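Local coordinates for cytochrome c-550-like protein (Thermosynechococcus elongatus, PDB 4LJI), which probably carries electrons as a low-potential c-type cytochrome with one covalently bound heme c, and can partly replace cytochrome c-550 (PsbV), at residues G54-L57 with S63-L66; L20-N23 with T28-F31; G3-V8 with R38-F43; A84-P89 with E112-L117; D77-L82 with F120-A125. All coordinates share one frame; numbering follows the deposited sequence. Where two conformers were deposited one is given.

Contact 1 of 5, residues G54-L57 with S63-L66; sequences GSTL and SLSL. With HEC (heme c), chain C.
L64 N gives the one hydrogen bond across this contact, to G54 O at 2.8 Å, and the same oxygen lies 3.5 Å from L64 CB. Next to it T56 OG1 presses on the backbone of S63, 3.2 Å from its CA, while T56 CB holds the methyl against the heme. That methyl, CG2, sits anti to the backbone N (OG1 at chi1 -64°) and reaches the porphyrin 3.5 Å from HEC C2D. L64 CD2 comes up against another pyrrole on the same face, 3.5 Å from HEC C3A, and the two apolar branches thus cushion the H51 side of the ring.

One shell out, T56 OG1 bonds to V62 O, and S55 O accepts from ND1 of H51, the axial iron ligand, which probably helps fix the turn of that imidazole. G54 has a positive phi at which a CB would collide with the preceding carbonyl. S63 OG takes S65 N at 3.0 Å in an ST turn and also pairs with D68.

The loop bridges helix 48-51 and helix 66-70, whose N-cap is S65. L64 also packs by CD1 on F43 of helix 33-46 and by its carbonyl O on A125 of helix 111-127.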
# COMPACT_ATOMS: atom_id res chain seq x y z
N GLY A 54 -0.37 -6.45 9.59
CA GLY A 54 0.09 -5.91 10.86
C GLY A 54 1.59 -5.85 11.05
O GLY A 54 2.07 -5.40 12.09
N SER A 55 2.33 -6.29 10.04
CA SER A 55 3.77 -6.13 10.06
C SER A 55 4.15 -4.66 9.87
O SER A 55 3.30 -3.79 9.65
CB SER A 55 4.41 -6.98 8.95
OG SER A 55 4.18 -6.37 7.69
N THR A 56 5.46 -4.40 9.94
CA THR A 56 6.02 -3.15 9.44
C THR A 56 7.22 -3.51 8.58
O THR A 56 8.28 -3.76 9.12
CB THR A 56 6.40 -2.21 10.60
OG1 THR A 56 5.21 -1.83 11.31
CG2 THR A 56 7.04 -0.91 10.07
N LEU A 57 7.05 -3.51 7.28
CA LEU A 57 8.09 -4.05 6.39
C LEU A 57 9.43 -3.29 6.49
O LEU A 57 10.49 -3.93 6.56
CB LEU A 57 7.56 -4.15 4.96
CG LEU A 57 6.40 -5.15 4.79
CD1 LEU A 57 6.12 -5.41 3.31
CD2 LEU A 57 6.68 -6.46 5.49
N SER A 63 6.17 -2.95 14.81
CA SER A 63 5.03 -3.47 14.07
C SER A 63 3.70 -2.91 14.58
O SER A 63 3.70 -2.05 15.49
CB SER A 63 4.98 -5.00 14.16
OG SER A 63 4.49 -5.41 15.42
N LEU A 64 2.59 -3.38 14.03
CA LEU A 64 1.27 -2.99 14.51
C LEU A 64 0.71 -3.99 15.50
O LEU A 64 -0.50 -4.01 15.78
CB LEU A 64 0.29 -2.67 13.36
CG LEU A 64 0.80 -1.71 12.30
CD1 LEU A 64 -0.30 -1.43 11.24
CD2 LEU A 64 1.38 -0.42 12.90
N SER A 65 1.58 -4.83 16.06
CA SER A 65 1.12 -5.77 17.08
C SER A 65 0.70 -5.00 18.32
O SER A 65 1.22 -3.89 18.55
CB SER A 65 2.19 -6.80 17.47
OG SER A 65 3.30 -6.21 18.13
N LEU A 66 -0.21 -5.56 19.13
CA LEU A 66 -0.65 -4.87 20.35
C LEU A 66 0.52 -4.64 21.29
O LEU A 66 0.62 -3.59 21.93
CB LEU A 66 -1.77 -5.61 21.07
CG LEU A 66 -2.43 -4.78 22.17
CD1 LEU A 66 -3.00 -3.48 21.59
CD2 LEU A 66 -3.49 -5.59 22.94
FE HEC C . 3.23 3.22 9.37
CHA HEC C . 5.01 2.90 12.30
CHB HEC C . 0.27 3.28 11.14
CHC HEC C . 1.42 3.86 6.42
CHD HEC C . 6.00 2.68 7.55
NA HEC C . 2.72 3.06 11.30
C1A HEC C . 3.63 2.98 12.35
C2A HEC C . 2.88 2.93 13.59
C3A HEC C . 1.57 3.02 13.25
C4A HEC C . 1.45 3.15 11.86
CMA HEC C . 0.41 3.04 14.21
CAA HEC C . 3.44 2.77 15.00
CBA HEC C . 3.68 1.28 15.35
CGA HEC C . 4.21 1.04 16.74
O1A HEC C . 4.34 1.98 17.57
O2A HEC C . 4.51 -0.15 17.08
NB HEC C . 1.22 3.50 8.85
C1B HEC C . 0.22 3.52 9.75
C2B HEC C . -0.99 3.75 9.07
C3B HEC C . -0.72 3.96 7.74
C4B HEC C . 0.74 3.76 7.63
CMB HEC C . -2.35 3.85 9.72
CAB HEC C . -1.67 4.23 6.63
CBB HEC C . -2.26 5.48 6.75
NC HEC C . 3.63 3.25 7.35
C1C HEC C . 2.76 3.56 6.33
C2C HEC C . 3.44 3.34 5.13
C3C HEC C . 4.74 3.01 5.42
C4C HEC C . 4.87 2.96 6.84
CMC HEC C . 2.83 3.50 3.74
CAC HEC C . 5.78 2.66 4.41
CBC HEC C . 6.18 3.56 3.49
ND HEC C . 5.10 2.85 9.85
C1D HEC C . 6.09 2.72 8.95
C2D HEC C . 7.37 2.58 9.64
C3D HEC C . 7.11 2.63 10.96
C4D HEC C . 5.67 2.78 11.08
CMD HEC C . 8.73 2.40 8.98
CAD HEC C . 8.12 2.56 12.07
CBD HEC C . 8.36 4.01 12.54
CGD HEC C . 9.43 4.46 13.52
O1D HEC C . 9.73 3.82 14.56
O2D HEC C . 10.01 5.55 13.28

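Contact 2 of 5, residues L20-N23 with T28-F31; sequences LPVN and TKTF
L20 and F31 both hold CG beside the backbone N, L20 with chi1 -62° and F31 with chi1 -69°, which lets their ends meet. The two side chains cross at about a right angle, L20 CD1 reaching F31 CD2 at 3.8 Å. V22 turns CG2 anti to its own N, and that methyl meets K29 CB at 3.9 Å. The stem of the lysine passes the valine before the amine end leads off.

Behind these side chains runs the backbone ladder. L20 and K29 form an antiparallel hydrogen-bonded pair, L20 N to K29 O at 3.0 Å and K29 N to L20 O at 2.8 Å. L20 O has a further neighbour in T28 CA at 3.1 Å, a CA-H...O contact. P21 faces T28 as a non-hydrogen-bonded pair, their side chains diverging, and the hydroxyl of T28 turns instead to E19.

This is the turn end of the hairpin of strands 17-21 and 28-32. L20 and F31 lie on A119 of helix 111-127, V22 and F31 touch I79, and the backbones of P21 and V22 bond to I79 and A80, tying the hairpin to the start of helix 79-87.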
# COMPACT_ATOMS: atom_id res chain seq x y z
N LEU A 20 -14.04 0.38 22.05
CA LEU A 20 -12.57 0.50 21.99
C LEU A 20 -12.05 1.66 22.81
O LEU A 20 -12.71 2.69 22.91
CB LEU A 20 -12.08 0.66 20.55
CG LEU A 20 -12.40 -0.54 19.65
CD1 LEU A 20 -12.17 -0.15 18.20
CD2 LEU A 20 -11.56 -1.78 20.00
N PRO A 21 -10.86 1.48 23.42
CA PRO A 21 -10.30 2.54 24.27
C PRO A 21 -10.10 3.81 23.49
O PRO A 21 -9.31 3.85 22.53
CB PRO A 21 -8.94 1.97 24.66
CG PRO A 21 -9.13 0.53 24.63
CD PRO A 21 -10.09 0.23 23.51
N VAL A 22 -10.78 4.85 23.91
CA VAL A 22 -10.68 6.09 23.18
C VAL A 22 -9.55 6.96 23.75
O VAL A 22 -8.92 7.71 23.01
CB VAL A 22 -12.07 6.80 23.13
CG1 VAL A 22 -12.35 7.54 24.42
CG2 VAL A 22 -12.19 7.69 21.91
N ASN A 23 -9.26 6.80 25.04
CA ASN A 23 -8.13 7.49 25.67
C ASN A 23 -7.56 6.71 26.85
O ASN A 23 -8.07 5.65 27.20
CB ASN A 23 -8.50 8.89 26.11
CG ASN A 23 -9.65 8.91 27.10
OD1 ASN A 23 -9.82 8.00 27.90
ND2 ASN A 23 -10.48 9.95 27.01
N THR A 28 -14.23 4.32 26.66
CA THR A 28 -14.36 3.64 25.38
C THR A 28 -15.33 4.35 24.45
O THR A 28 -16.19 5.09 24.87
CB THR A 28 -14.85 2.19 25.56
OG1 THR A 28 -16.15 2.20 26.16
CG2 THR A 28 -13.90 1.40 26.46
N LYS A 29 -15.17 4.10 23.16
CA LYS A 29 -16.08 4.60 22.15
C LYS A 29 -16.67 3.43 21.40
O LYS A 29 -15.99 2.41 21.15
CB LYS A 29 -15.31 5.50 21.17
CG LYS A 29 -16.08 5.96 19.93
CD LYS A 29 -15.49 7.25 19.42
CE LYS A 29 -15.97 7.62 18.02
NZ LYS A 29 -17.37 7.20 17.77
N THR A 30 -17.92 3.57 21.01
CA THR A 30 -18.66 2.52 20.33
C THR A 30 -18.42 2.57 18.81
O THR A 30 -18.74 3.57 18.16
CB THR A 30 -20.16 2.65 20.62
OG1 THR A 30 -20.38 2.76 22.04
CG2 THR A 30 -20.94 1.46 20.06
N PHE A 31 -17.85 1.49 18.25
CA PHE A 31 -17.71 1.36 16.80
C PHE A 31 -18.55 0.21 16.27
O PHE A 31 -18.59 -0.87 16.86
CB PHE A 31 -16.25 1.15 16.39
CG PHE A 31 -15.40 2.35 16.60
CD1 PHE A 31 -15.27 3.31 15.60
CD2 PHE A 31 -14.76 2.56 17.80
CE1 PHE A 31 -14.50 4.44 15.80
CE2 PHE A 31 -13.99 3.69 18.00
CZ PHE A 31 -13.87 4.63 17.00

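Contact 3 of 5, residues G3-V8 with R38-F43; sequences GVDNYV and RGKRLF
D5 is the first residue of the N-terminal segment to reach helix 33-46, and it does so through one carboxylate oxygen: OD2 lies 3.0 Å from R41 NH2 in a salt bridge. The approach is to the edge of the guanidinium, near its plane, with the carboxylate turned 85° to it. OD1 stays back at 3.8 Å from the same NH2, which makes this a single-point grip and not a two-pronged one. D5 was deposited in two conformers, and the bridge can be vouched for in one of them. Although D5 is the N-cap residue of helix 6-10, its side chain makes no capping bond. Its backbone N bonds to the T37 hydroxyl.

Two residues on, Y7 carries its ring anti to the backbone N (chi1 178°) and out over K40. The ammonium sits over one ring face in a cation-pi contact, NZ 3.9 Å from the centroid and 31° off the normal, displaced toward the CB end, where it is 3.4 Å from Y7 CG. K40 runs extended until its last bond, where a bend lifts NZ to the ring; CE lies against Y7 CB at 3.7 Å. Shortening the tyrosine to an alanine here would probably leave the K40 ammonium without its aromatic partner and its chain end less restrained, with a weak, long pairing to E44 remaining.

Most of this lies at the protein surface. Helix 6-10 leans on helix 33-46, and F120 of helix 111-127 packs against both Y7 and K40.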
# COMPACT_ATOMS: atom_id res chain seq x y z
N GLY A 3 -21.55 -3.82 2.63
CA GLY A 3 -21.83 -3.05 3.83
C GLY A 3 -20.94 -3.41 5.01
O GLY A 3 -20.32 -2.54 5.62
N VAL A 4 -20.90 -4.69 5.34
CA VAL A 4 -19.94 -5.20 6.31
C VAL A 4 -19.07 -6.26 5.65
O VAL A 4 -19.57 -7.21 5.05
CB VAL A 4 -20.61 -5.79 7.55
CG1 VAL A 4 -19.57 -6.33 8.53
CG2 VAL A 4 -21.50 -4.76 8.22
N ASP A 5 -17.76 -6.10 5.74
CA ASP A 5 -16.88 -7.06 5.11
C ASP A 5 -16.71 -8.31 5.99
O ASP A 5 -16.73 -8.24 7.21
CB ASP A 5 -15.54 -6.41 4.75
CG ASP A 5 -15.66 -5.48 3.54
OD1 ASP A 5 -16.79 -5.04 3.23
OD2 ASP A 5 -14.63 -5.20 2.90
N ASN A 6 -16.58 -9.47 5.34
CA ASN A 6 -16.47 -10.73 6.06
C ASN A 6 -15.31 -10.75 7.04
O ASN A 6 -15.43 -11.30 8.13
CB ASN A 6 -16.38 -11.93 5.11
CG ASN A 6 -16.38 -13.28 5.85
OD1 ASN A 6 -17.40 -13.67 6.43
ND2 ASN A 6 -15.24 -13.98 5.84
N TYR A 7 -14.20 -10.12 6.66
CA TYR A 7 -13.03 -10.07 7.53
C TYR A 7 -13.37 -9.51 8.91
O TYR A 7 -12.87 -9.99 9.92
CB TYR A 7 -11.88 -9.29 6.89
CG TYR A 7 -10.66 -9.17 7.77
CD1 TYR A 7 -9.69 -10.16 7.79
CD2 TYR A 7 -10.48 -8.07 8.62
CE1 TYR A 7 -8.58 -10.07 8.60
CE2 TYR A 7 -9.36 -7.96 9.42
CZ TYR A 7 -8.42 -8.97 9.41
OH TYR A 7 -7.30 -8.88 10.20
N VAL A 8 -14.24 -8.51 8.94
CA VAL A 8 -14.68 -7.91 10.19
C VAL A 8 -15.56 -8.85 11.05
O VAL A 8 -15.43 -8.91 12.29
CB VAL A 8 -15.42 -6.59 9.92
CG1 VAL A 8 -16.12 -6.11 11.21
CG2 VAL A 8 -14.45 -5.56 9.30
N ARG A 38 -15.14 0.21 7.12
CA ARG A 38 -14.66 1.43 6.46
C ARG A 38 -13.20 1.70 6.81
O ARG A 38 -12.37 2.10 5.97
CB ARG A 38 -15.55 2.64 6.81
CG ARG A 38 -16.90 2.61 6.10
CD ARG A 38 -17.69 3.89 6.30
NE ARG A 38 -19.10 3.69 5.98
CZ ARG A 38 -20.05 4.59 6.20
NH1 ARG A 38 -19.74 5.77 6.73
NH2 ARG A 38 -21.31 4.32 5.89
N GLY A 39 -12.84 1.38 8.05
CA GLY A 39 -11.48 1.55 8.52
C GLY A 39 -10.55 0.56 7.81
O GLY A 39 -9.41 0.93 7.42
N LYS A 40 -11.03 -0.67 7.61
CA LYS A 40 -10.27 -1.71 6.87
C LYS A 40 -9.99 -1.24 5.46
O LYS A 40 -8.86 -1.30 4.98
CB LYS A 40 -11.05 -3.03 6.82
CG LYS A 40 -10.45 -4.08 5.88
CD LYS A 40 -11.38 -5.28 5.77
CE LYS A 40 -10.84 -6.34 4.84
NZ LYS A 40 -9.61 -6.87 5.44
N ARG A 41 -11.02 -0.73 4.80
CA ARG A 41 -10.85 -0.21 3.45
C ARG A 41 -9.81 0.91 3.40
O ARG A 41 -8.98 0.96 2.50
CB ARG A 41 -12.21 0.24 2.91
CG ARG A 41 -12.19 0.76 1.49
CD ARG A 41 -13.58 0.60 0.93
NE ARG A 41 -14.13 -0.71 1.29
CZ ARG A 41 -14.17 -1.76 0.47
NH1 ARG A 41 -13.71 -1.64 -0.76
NH2 ARG A 41 -14.69 -2.91 0.89
N LEU A 42 -9.85 1.83 4.36
CA LEU A 42 -8.84 2.87 4.42
C LEU A 42 -7.44 2.31 4.64
O LEU A 42 -6.48 2.82 4.10
CB LEU A 42 -9.15 3.88 5.55
CG LEU A 42 -10.29 4.79 5.21
CD1 LEU A 42 -10.67 5.61 6.46
CD2 LEU A 42 -9.89 5.72 4.04
N PHE A 43 -7.33 1.25 5.43
CA PHE A 43 -6.03 0.67 5.67
C PHE A 43 -5.52 0.03 4.37
O PHE A 43 -4.36 0.18 4.00
CB PHE A 43 -6.15 -0.36 6.79
CG PHE A 43 -4.87 -1.08 7.12
CD1 PHE A 43 -3.97 -0.57 8.02
CD2 PHE A 43 -4.59 -2.30 6.51
CE1 PHE A 43 -2.82 -1.25 8.34
CE2 PHE A 43 -3.44 -2.99 6.85
CZ PHE A 43 -2.55 -2.42 7.73

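Contact 4 of 5, residues A84-P89 with E112-L117; sequences AFQRSP and EQLETL. With HEC (heme c), chain C.
L114 lays one methyl on a face of the R87 guanidinium: CD2 stands over its centre, 3.6 Å from R87 CZ, as the two side chains run past each other in opposite directions. This is the outer side of the contact, where R87 is partly exposed. The rotation of the guanidinium is fixed by NH1 bonding to V104 O and NH2 to L109 O, which leaves a face for the leucine. A slacker touch lies further in, L114 CD2 to Q86 CB at 4.0 Å.

The tight side is inward, against the heme. Q86 bends at chi2 (58°) and tilts its amide down onto the porphyrin, OE1 leading at 3.2 Å from HEC CHB and NE2 3.4 Å from HEC C1B, while NE2 is hydrogen-bonded to R102 O. F85 comes almost as near, obliquely, its CE2 3.3 Å from HEC C2A, and P89 CA lies over one face of that ring, toward the rim. Exchanging the glutamine for an alanine would probably open a gap over the porphyrin, beside C101, and leave R102 O without that bond.

This is part of the heme crevice of a cytochrome c: helix 79-87 covers the face of C101, the axial ligand opposite H51, while L117 of helix 111-127 closes the edge, its CD2 3.9 Å from HEC CMB.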
# COMPACT_ATOMS: atom_id res chain seq x y z
N ALA A 84 -3.39 10.86 16.72
CA ALA A 84 -2.34 11.86 16.92
C ALA A 84 -1.05 11.40 16.28
O ALA A 84 -0.24 12.22 15.87
CB ALA A 84 -2.12 12.13 18.35
N PHE A 85 -0.87 10.09 16.22
CA PHE A 85 0.34 9.54 15.62
C PHE A 85 0.27 9.77 14.13
O PHE A 85 1.21 10.27 13.52
CB PHE A 85 0.51 8.05 15.92
CG PHE A 85 1.68 7.45 15.21
CD1 PHE A 85 2.97 7.60 15.72
CD2 PHE A 85 1.48 6.78 14.02
CE1 PHE A 85 4.05 7.07 15.04
CE2 PHE A 85 2.55 6.24 13.33
CZ PHE A 85 3.85 6.38 13.86
N GLN A 86 -0.88 9.46 13.54
CA GLN A 86 -0.97 9.51 12.10
C GLN A 86 -0.90 10.94 11.57
O GLN A 86 -0.47 11.18 10.43
CB GLN A 86 -2.19 8.77 11.59
CG GLN A 86 -1.80 7.94 10.34
CD GLN A 86 -0.70 6.97 10.65
OE1 GLN A 86 -0.78 6.23 11.62
NE2 GLN A 86 0.34 6.94 9.82
N ARG A 87 -1.32 11.89 12.39
CA ARG A 87 -1.26 13.28 11.96
C ARG A 87 0.19 13.77 11.86
O ARG A 87 0.53 14.63 11.02
CB ARG A 87 -2.07 14.14 12.92
CG ARG A 87 -3.58 13.94 12.80
CD ARG A 87 -4.09 14.39 11.45
NE ARG A 87 -5.54 14.35 11.39
CZ ARG A 87 -6.25 13.98 10.33
NH1 ARG A 87 -5.65 13.59 9.20
NH2 ARG A 87 -7.57 13.99 10.42
N SER A 88 1.03 13.23 12.73
CA SER A 88 2.44 13.61 12.78
C SER A 88 3.26 12.44 13.32
O SER A 88 3.50 12.37 14.52
CB SER A 88 2.64 14.82 13.70
OG SER A 88 3.99 15.27 13.63
N PRO A 89 3.67 11.51 12.44
CA PRO A 89 4.35 10.31 12.96
C PRO A 89 5.65 10.59 13.72
O PRO A 89 6.44 11.44 13.31
CB PRO A 89 4.61 9.47 11.69
CG PRO A 89 3.47 9.87 10.78
CD PRO A 89 3.31 11.36 11.02
N GLU A 112 -12.94 11.77 11.53
CA GLU A 112 -13.77 10.58 11.66
C GLU A 112 -13.21 9.40 10.86
O GLU A 112 -13.22 8.26 11.32
CB GLU A 112 -15.20 10.86 11.22
CG GLU A 112 -15.98 11.77 12.17
CD GLU A 112 -16.00 13.21 11.69
OE1 GLU A 112 -15.01 13.63 11.04
OE2 GLU A 112 -17.01 13.92 11.96
N GLN A 113 -12.75 9.69 9.65
CA GLN A 113 -12.13 8.64 8.83
C GLN A 113 -10.92 8.04 9.52
O GLN A 113 -10.79 6.81 9.61
CB GLN A 113 -11.69 9.17 7.47
CG GLN A 113 -12.80 9.37 6.48
CD GLN A 113 -12.30 10.00 5.21
OE1 GLN A 113 -11.65 11.05 5.22
NE2 GLN A 113 -12.57 9.35 4.10
N LEU A 114 -10.04 8.90 10.02
CA LEU A 114 -8.85 8.44 10.73
C LEU A 114 -9.21 7.69 12.01
O LEU A 114 -8.51 6.73 12.38
CB LEU A 114 -7.95 9.62 11.04
CG LEU A 114 -6.47 9.33 11.11
CD1 LEU A 114 -6.02 8.75 9.75
CD2 LEU A 114 -5.71 10.56 11.43
N GLU A 115 -10.29 8.09 12.70
CA GLU A 115 -10.81 7.31 13.82
C GLU A 115 -11.16 5.90 13.42
O GLU A 115 -10.86 4.97 14.15
CB GLU A 115 -12.05 7.98 14.43
CG GLU A 115 -11.74 9.14 15.34
CD GLU A 115 -12.98 9.87 15.79
OE1 GLU A 115 -12.83 10.84 16.56
OE2 GLU A 115 -14.09 9.47 15.36
N THR A 116 -11.83 5.73 12.29
CA THR A 116 -12.22 4.38 11.89
C THR A 116 -11.00 3.54 11.50
O THR A 116 -11.02 2.35 11.73
CB THR A 116 -13.22 4.38 10.73
OG1 THR A 116 -12.55 4.83 9.54
CG2 THR A 116 -14.43 5.26 11.04
N LEU A 117 -9.97 4.17 10.94
CA LEU A 117 -8.71 3.46 10.60
C LEU A 117 -8.01 3.07 11.90
O LEU A 117 -7.55 1.93 12.05
CB LEU A 117 -7.83 4.33 9.69
CG LEU A 117 -6.38 3.97 9.36
CD1 LEU A 117 -6.34 2.56 8.76
CD2 LEU A 117 -5.81 4.98 8.37
FE HEC C . 3.23 3.22 9.37
CHA HEC C . 5.01 2.90 12.30
CHB HEC C . 0.27 3.28 11.14
CHC HEC C . 1.42 3.86 6.42
CHD HEC C . 6.00 2.68 7.55
NA HEC C . 2.72 3.06 11.30
C1A HEC C . 3.63 2.98 12.35
C2A HEC C . 2.88 2.93 13.59
C3A HEC C . 1.57 3.02 13.25
C4A HEC C . 1.45 3.15 11.86
CMA HEC C . 0.41 3.04 14.21
CAA HEC C . 3.44 2.77 15.00
CBA HEC C . 3.68 1.28 15.35
CGA HEC C . 4.21 1.04 16.74
O1A HEC C . 4.34 1.98 17.57
O2A HEC C . 4.51 -0.15 17.08
NB HEC C . 1.22 3.50 8.85
C1B HEC C . 0.22 3.52 9.75
C2B HEC C . -0.99 3.75 9.07
C3B HEC C . -0.72 3.96 7.74
C4B HEC C . 0.74 3.76 7.63
CMB HEC C . -2.35 3.85 9.72
CAB HEC C . -1.67 4.23 6.63
CBB HEC C . -2.26 5.48 6.75
NC HEC C . 3.63 3.25 7.35
C1C HEC C . 2.76 3.56 6.33
C2C HEC C . 3.44 3.34 5.13
C3C HEC C . 4.74 3.01 5.42
C4C HEC C . 4.87 2.96 6.84
CMC HEC C . 2.83 3.50 3.74
CAC HEC C . 5.78 2.66 4.41
CBC HEC C . 6.18 3.56 3.49
ND HEC C . 5.10 2.85 9.85
C1D HEC C . 6.09 2.72 8.95
C2D HEC C . 7.37 2.58 9.64
C3D HEC C . 7.11 2.63 10.96
C4D HEC C . 5.67 2.78 11.08
CMD HEC C . 8.73 2.40 8.98
CAD HEC C . 8.12 2.56 12.07
CBD HEC C . 8.36 4.01 12.54
CGD HEC C . 9.43 4.46 13.52
O1D HEC C . 9.73 3.82 14.56
O2D HEC C . 10.01 5.55 13.28

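Contact 5 of 5, residues D77-L82 with F120-A125; sequences DTIASL and FILRAA
L122 meets the flat peptide that joins D77 to T78, with both of its methyls on one face of the carbonyl. CD1 lies 3.8 Å from D77 C, nearly over it, and CD2 is farther along, 3.6 Å from D77 O and 3.7 Å from T78 CA. The D77 carboxylate itself turns off the contact to a salt bridge with K70. The other flat group, the F120 ring, points from the opposite side of its helix and meets the ring of F43 with the planes at about 45°.

The leucine holds CG anti to its backbone N (chi1 -162°), which carries it toward the chain just ahead of helix 79-87. I79 crosses it obliquely, its CD1 4.2 Å from L122 CD2, and L82 approaches from the next turn, CD1 4.2 Å from L122 CB. No hydrogen bond crosses between the segments; the leucine packs on a peptide carbonyl as well as on I79 and L82. At the helix start T78, the N-cap residue, has OG1 hydrogen-bonded to S81 OG at 2.6 Å, but S81 was deposited in two conformers and the bond is doubtful to that extent.

L82 and I121 both continue onto the heme, and L122 thus fills the layer behind them. It is a leucine-rich seam between two helices of the cytochrome c fold, where helix 111-127 and helix 79-87 back the heme pocket.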
# COMPACT_ATOMS: atom_id res chain seq x y z
N ASP A 77 -2.23 2.63 21.87
CA ASP A 77 -3.26 1.62 22.08
C ASP A 77 -4.64 2.20 22.36
O ASP A 77 -5.49 1.55 22.96
CB ASP A 77 -2.84 0.69 23.23
CG ASP A 77 -2.63 1.43 24.56
OD1 ASP A 77 -2.75 2.69 24.66
OD2 ASP A 77 -2.32 0.72 25.54
N THR A 78 -4.86 3.44 21.89
CA THR A 78 -6.15 4.11 22.02
C THR A 78 -6.46 4.84 20.74
O THR A 78 -5.54 5.11 19.96
CB THR A 78 -6.14 5.14 23.18
OG1 THR A 78 -5.20 6.17 22.87
CG2 THR A 78 -5.75 4.50 24.52
N ILE A 79 -7.73 5.16 20.50
CA ILE A 79 -8.10 5.92 19.31
C ILE A 79 -7.36 7.26 19.25
O ILE A 79 -6.80 7.63 18.21
CB ILE A 79 -9.62 6.23 19.26
CG1 ILE A 79 -10.45 4.95 19.27
CG2 ILE A 79 -9.93 7.01 17.95
CD1 ILE A 79 -10.11 3.98 18.11
N ALA A 80 -7.36 8.01 20.36
CA ALA A 80 -6.74 9.33 20.35
C ALA A 80 -5.24 9.25 20.07
O ALA A 80 -4.69 10.10 19.34
CB ALA A 80 -7.01 10.08 21.64
N SER A 81 -4.58 8.25 20.63
CA SER A 81 -3.13 8.15 20.45
C SER A 81 -2.76 7.73 19.03
O SER A 81 -1.77 8.18 18.51
CB SER A 81 -2.49 7.20 21.49
OG SER A 81 -3.05 5.90 21.45
N LEU A 82 -3.59 6.91 18.40
CA LEU A 82 -3.28 6.45 17.01
C LEU A 82 -3.57 7.61 16.04
O LEU A 82 -2.82 7.85 15.10
CB LEU A 82 -4.08 5.21 16.64
CG LEU A 82 -3.53 3.94 17.27
CD1 LEU A 82 -4.55 2.83 17.11
CD2 LEU A 82 -2.26 3.61 16.59
N PHE A 120 -9.92 0.14 13.34
CA PHE A 120 -9.58 -1.09 12.64
C PHE A 120 -8.24 -1.66 13.13
O PHE A 120 -8.17 -2.83 13.46
CB PHE A 120 -9.57 -0.89 11.12
CG PHE A 120 -9.01 -2.06 10.41
CD1 PHE A 120 -9.78 -3.20 10.20
CD2 PHE A 120 -7.69 -2.04 9.96
CE1 PHE A 120 -9.24 -4.33 9.52
CE2 PHE A 120 -7.14 -3.17 9.29
CZ PHE A 120 -7.93 -4.31 9.09
N ILE A 121 -7.21 -0.82 13.21
CA ILE A 121 -5.88 -1.28 13.61
C ILE A 121 -5.94 -1.79 15.03
O ILE A 121 -5.37 -2.84 15.35
CB ILE A 121 -4.84 -0.14 13.54
CG1 ILE A 121 -4.55 0.24 12.08
CG2 ILE A 121 -3.52 -0.55 14.24
CD1 ILE A 121 -3.76 1.52 11.97
N LEU A 122 -6.67 -1.07 15.88
CA LEU A 122 -6.74 -1.39 17.30
C LEU A 122 -7.48 -2.70 17.55
O LEU A 122 -7.05 -3.54 18.37
CB LEU A 122 -7.35 -0.21 18.06
CG LEU A 122 -7.15 -0.13 19.56
CD1 LEU A 122 -5.72 -0.49 19.91
CD2 LEU A 122 -7.47 1.30 19.95
N ARG A 123 -8.61 -2.89 16.88
CA ARG A 123 -9.32 -4.17 16.98
C ARG A 123 -8.56 -5.34 16.38
O ARG A 123 -8.56 -6.43 16.93
CB ARG A 123 -10.72 -4.07 16.39
CG ARG A 123 -11.56 -5.35 16.47
CD ARG A 123 -11.74 -5.84 17.89
NE ARG A 123 -12.77 -6.88 17.94
CZ ARG A 123 -13.24 -7.41 19.06
NH1 ARG A 123 -12.79 -6.98 20.23
NH2 ARG A 123 -14.18 -8.35 18.99
N ALA A 124 -7.92 -5.13 15.24
CA ALA A 124 -7.10 -6.15 14.64
C ALA A 124 -5.97 -6.59 15.55
O ALA A 124 -5.72 -7.79 15.70
CB ALA A 124 -6.54 -5.62 13.31
N ALA A 125 -5.26 -5.62 16.12
CA ALA A 125 -4.18 -5.92 17.06
C ALA A 125 -4.67 -6.76 18.23
O ALA A 125 -3.96 -7.67 18.71
CB ALA A 125 -3.56 -4.59 17.58

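Contacts 1, 4 and 5 are buried and border the heme: contact 1 pads the H51 face, contact 4 the C101 face, and contact 5 lies deepest, close to the chain's centre. Contacts 4 and 5 are successive places along one pair, helices 79-87 and 111-127, the first setting a guanidinium face on leucine with an amide turned to the heme, the second packing leucine and isoleucine with no hydrogen bond across. Contact 3, at the surface, relies on charge and a cation-pi pair; contact 2, half buried, on strand hydrogen bonds. Helix 111-127 links them all: F120 packs against contact 3, E115 beside contact 2, and A125 against contact 1. The hairpin of contact 2 bonds directly to the helix start in contact 5.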